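PDB 3BGU: stress-response A/B barrel domain-containing protein from Thermobifida fusca, which is of unknown function but forms a dimer of ferredoxin-like subunits whose pocket holds nitrobenzene in the crystal, consistent with binding of small aromatic molecules. Local coordinates for residues Q41-L46 and Y59-D64. Sequence-based numbering, arbitrary orientation.
Sequences QVITAL and YAFGAD. With EDO (1,2-ethanediol), chain H; EDO (1,2-ethanediol), chain E.
Phe61 slips its ring beneath Leu46, joining helix 36-48 to strand 56-63, an outermost strand of the four-stranded antiparallel sheet in this ferredoxin-like α+β fold. The flat ring suits this place, since it can lie with one face against Leu46 and its rim near the helix backbone. Phe61 CB lies 4.0 Å from Leu46 CD1. With CG set between the backbone N and the carbonyl carbon (chi1 50°), the ring turns one face to Leu46. The methyl CD1 of Leu46 also rests near CG and CD1 of the ring, while Leu46 CB stands over the ring centre in a CH-pi contact, 3.6 Å from the centroid and 8° off the ring normal; CD2 of the ring also lies near Leu46 CB. Farther out, Phe61 CE1 approaches Ile43 O at 3.7 Å and, more loosely, the Ile43 methyl CG2. CE2 nears Leu46 O, and CZ reaches Leu46 C, so the outer ring lies against helix backbone.

Leucine suits position 46 because its apolar side chain can both pack on Phe61, through CB and CD1, and line the nitrobenzene pocket. Isoleucine at 43 supplies a branched apolar flank, and both residues touch Phe74 on the adjoining strand 74-81.

The opposite face of Phe61 is occupied by an ethanediol, probably from the crystallisation liquor, whose C1 sits 3.7 Å above the ring plane. Its O1 accepts a hydrogen bond from Phe61 N and returns a weak one to Phe61 O, engaging the outer edge of the strand. A second ethanediol uses its O1 to donate a 2.7 Å hydrogen bond to Leu46 O.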
ATOM      1  N   GLN A  41       9.863  -9.236 -15.288  1.00  7.58           N
ATOM      2  CA  GLN A  41       8.835 -10.277 -15.563  1.00  6.95           C
ATOM      3  C   GLN A  41       7.602 -10.090 -14.697  1.00  4.55           C
ATOM      4  O   GLN A  41       6.451 -10.211 -15.176  1.00  3.95           O
ATOM      5  CB  GLN A  41       9.409 -11.690 -15.378  1.00  9.73           C
ATOM      6  CG  GLN A  41      10.361 -12.084 -16.425  1.00 10.93           C
ATOM      7  CD  GLN A  41      11.174 -13.318 -16.065  1.00  9.91           C
ATOM      8  OE1 GLN A  41      12.273 -13.482 -16.549  1.00 18.92           O
ATOM      9  NE2 GLN A  41      10.621 -14.178 -15.197  1.00 16.97           N
ATOM     10  N   VAL A  42       7.837  -9.784 -13.421  1.00  6.65           N
ATOM     11  CA  VAL A  42       6.768  -9.484 -12.485  1.00  4.99           C
ATOM     12  C   VAL A  42       5.979  -8.210 -12.894  1.00  6.79           C
ATOM     13  O   VAL A  42       4.770  -8.246 -12.967  1.00  4.11           O
ATOM     14  CB  VAL A  42       7.260  -9.340 -11.022  1.00  6.60           C
ATOM     15  CG1 VAL A  42       6.152  -8.838 -10.085  1.00  9.36           C
ATOM     16  CG2 VAL A  42       7.766 -10.654 -10.513  1.00  7.89           C
ATOM     17  N   ILE A  43       6.694  -7.178 -13.317  1.00  5.13           N
ATOM     18  CA  ILE A  43       6.077  -5.959 -13.819  1.00  2.82           C
ATOM     19  C   ILE A  43       5.210  -6.282 -15.061  1.00  2.57           C
ATOM     20  O   ILE A  43       4.044  -5.812 -15.124  1.00  2.93           O
ATOM     21  CB  ILE A  43       7.133  -4.846 -14.094  1.00  3.00           C
ATOM     22  CG1 ILE A  43       7.718  -4.342 -12.768  1.00  2.54           C
ATOM     23  CG2 ILE A  43       6.538  -3.688 -14.944  1.00  5.73           C
ATOM     24  CD1 ILE A  43       8.955  -3.522 -12.883  1.00  4.53           C
ATOM     25  N   THR A  44       5.753  -7.069 -15.995  1.00  5.02           N
ATOM     26  CA  THR A  44       5.038  -7.470 -17.203  1.00  2.63           C
ATOM     27  C   THR A  44       3.797  -8.263 -16.810  1.00  4.63           C
ATOM     28  O   THR A  44       2.695  -7.992 -17.303  1.00  5.55           O
ATOM     29  CB  THR A  44       5.961  -8.277 -18.082  1.00  2.40           C
ATOM     30  OG1 THR A  44       7.079  -7.482 -18.390  1.00  5.09           O
ATOM     31  CG2 THR A  44       5.233  -8.671 -19.387  1.00 13.13           C
ATOM     32  N   ALA A  45       3.959  -9.204 -15.891  1.00  5.03           N
ATOM     33  CA  ALA A  45       2.836 -10.054 -15.489  1.00  5.86           C
ATOM     34  C   ALA A  45       1.728  -9.251 -14.842  1.00  5.58           C
ATOM     35  O   ALA A  45       0.555  -9.460 -15.177  1.00  5.15           O
ATOM     36  CB  ALA A  45       3.303 -11.200 -14.573  1.00  6.74           C
ATOM     37  N   LEU A  46       2.055  -8.333 -13.935  1.00  2.62           N
ATOM     38  CA  LEU A  46       1.072  -7.536 -13.235  1.00  3.75           C
ATOM     39  C   LEU A  46       0.359  -6.594 -14.242  1.00  4.84           C
ATOM     40  O   LEU A  46      -0.801  -6.224 -14.036  1.00  5.05           O
ATOM     41  CB  LEU A  46       1.641  -6.773 -12.030  1.00  5.60           C
ATOM     42  CG  LEU A  46       2.196  -7.655 -10.923  1.00  5.26           C
ATOM     43  CD1 LEU A  46       3.004  -6.806  -9.943  1.00  7.39           C
ATOM     44  CD2 LEU A  46       1.056  -8.414 -10.264  1.00  9.35           C
ATOM     45  N   TYR A  59      -5.522   0.018  -9.848  1.00  4.99           N
ATOM     46  CA  TYR A  59      -4.361  -0.719  -9.379  1.00  4.35           C
ATOM     47  C   TYR A  59      -3.132   0.076  -9.664  1.00  3.13           C
ATOM     48  O   TYR A  59      -3.124   0.933 -10.530  1.00  5.95           O
ATOM     49  CB  TYR A  59      -4.256  -2.130  -9.941  1.00  3.75           C
ATOM     50  CG  TYR A  59      -4.289  -2.281 -11.424  1.00  3.14           C
ATOM     51  CD1 TYR A  59      -5.483  -2.459 -12.091  1.00  3.81           C
ATOM     52  CD2 TYR A  59      -3.114  -2.256 -12.171  1.00  7.54           C
ATOM     53  CE1 TYR A  59      -5.538  -2.607 -13.449  1.00  6.90           C
ATOM     54  CE2 TYR A  59      -3.136  -2.388 -13.522  1.00  7.18           C
ATOM     55  CZ  TYR A  59      -4.351  -2.585 -14.164  1.00  9.66           C
ATOM     56  OH  TYR A  59      -4.366  -2.731 -15.531  1.00  8.65           O
ATOM     57  N   ALA A  60      -2.074  -0.240  -8.914  1.00  4.87           N
ATOM     58  CA  ALA A  60      -0.791   0.390  -9.058  1.00  2.50           C
ATOM     59  C   ALA A  60       0.233  -0.585  -8.502  1.00  3.01           C
ATOM     60  O   ALA A  60      -0.048  -1.288  -7.518  1.00  6.35           O
ATOM     61  CB  ALA A  60      -0.786   1.750  -8.294  1.00  6.46           C
ATOM     62  N   PHE A  61       1.414  -0.631  -9.137  1.00  3.21           N
ATOM     63  CA  PHE A  61       2.459  -1.469  -8.588  1.00  3.99           C
ATOM     64  C   PHE A  61       3.823  -0.975  -9.052  1.00  3.73           C
ATOM     65  O   PHE A  61       3.934  -0.214 -10.022  1.00  4.14           O
ATOM     66  CB  PHE A  61       2.285  -2.933  -9.025  1.00  3.47           C
ATOM     67  CG  PHE A  61       2.080  -3.082 -10.516  1.00  2.60           C
ATOM     68  CD1 PHE A  61       3.151  -3.062 -11.392  1.00  3.81           C
ATOM     69  CD2 PHE A  61       0.802  -3.174 -11.061  1.00  3.33           C
ATOM     70  CE1 PHE A  61       2.940  -3.185 -12.783  1.00  3.28           C
ATOM     71  CE2 PHE A  61       0.615  -3.266 -12.419  1.00  7.83           C
ATOM     72  CZ  PHE A  61       1.684  -3.247 -13.298  1.00  2.96           C
ATOM     73  N   GLY A  62       4.845  -1.386  -8.319  1.00  2.82           N
ATOM     74  CA  GLY A  62       6.196  -0.980  -8.659  1.00  3.62           C
ATOM     75  C   GLY A  62       7.268  -1.377  -7.684  1.00  2.68           C
ATOM     76  O   GLY A  62       6.993  -1.860  -6.571  1.00  3.14           O
ATOM     77  N   ALA A  63       8.521  -1.258  -8.160  1.00  3.54           N
ATOM     78  CA  ALA A  63       9.703  -1.607  -7.381  1.00  2.41           C
ATOM     79  C   ALA A  63      10.041  -0.487  -6.408  1.00  2.88           C
ATOM     80  O   ALA A  63       9.846   0.695  -6.690  1.00  3.31           O
ATOM     81  CB  ALA A  63      10.882  -1.870  -8.274  1.00  3.72           C
ATOM     82  N   ASP A  64      10.615  -0.891  -5.284  1.00  2.60           N
ATOM     83  CA  ASP A  64      11.033   0.086  -4.283  1.00  3.92           C
ATOM     84  C   ASP A  64      12.093   1.022  -4.874  1.00  5.61           C
ATOM     85  O   ASP A  64      12.956   0.580  -5.669  1.00  4.41           O
ATOM     86  CB  ASP A  64      11.595  -0.627  -3.064  1.00  2.68           C
ATOM     87  CG  ASP A  64      11.981   0.350  -1.984  1.00  2.60           C
ATOM     88  OD1 ASP A  64      11.063   1.019  -1.499  1.00  2.65           O
ATOM     89  OD2 ASP A  64      13.197   0.566  -1.754  1.00  6.12           O
TER
HETATM   90  C1  EDO H 106       1.749   0.490 -12.407  1.00 10.40           C
HETATM   91  O1  EDO H 106       1.374   1.306 -11.291  1.00 10.31           O
HETATM   92  C2  EDO H 106       0.490   0.167 -13.182  1.00 21.76           C
HETATM   93  O2  EDO H 106       0.078   1.321 -13.907  1.00 19.36           O
HETATM   94  C1  EDO E 103      -2.119  -5.988 -10.562  1.00  5.60           C
HETATM   95  O1  EDO E 103      -1.905  -6.926 -11.638  1.00  2.43           O
HETATM   96  C2  EDO E 103      -3.574  -5.609 -10.694  1.00  4.86           C
HETATM   97  O2  EDO E 103      -4.420  -6.627 -10.210  1.00  6.56           O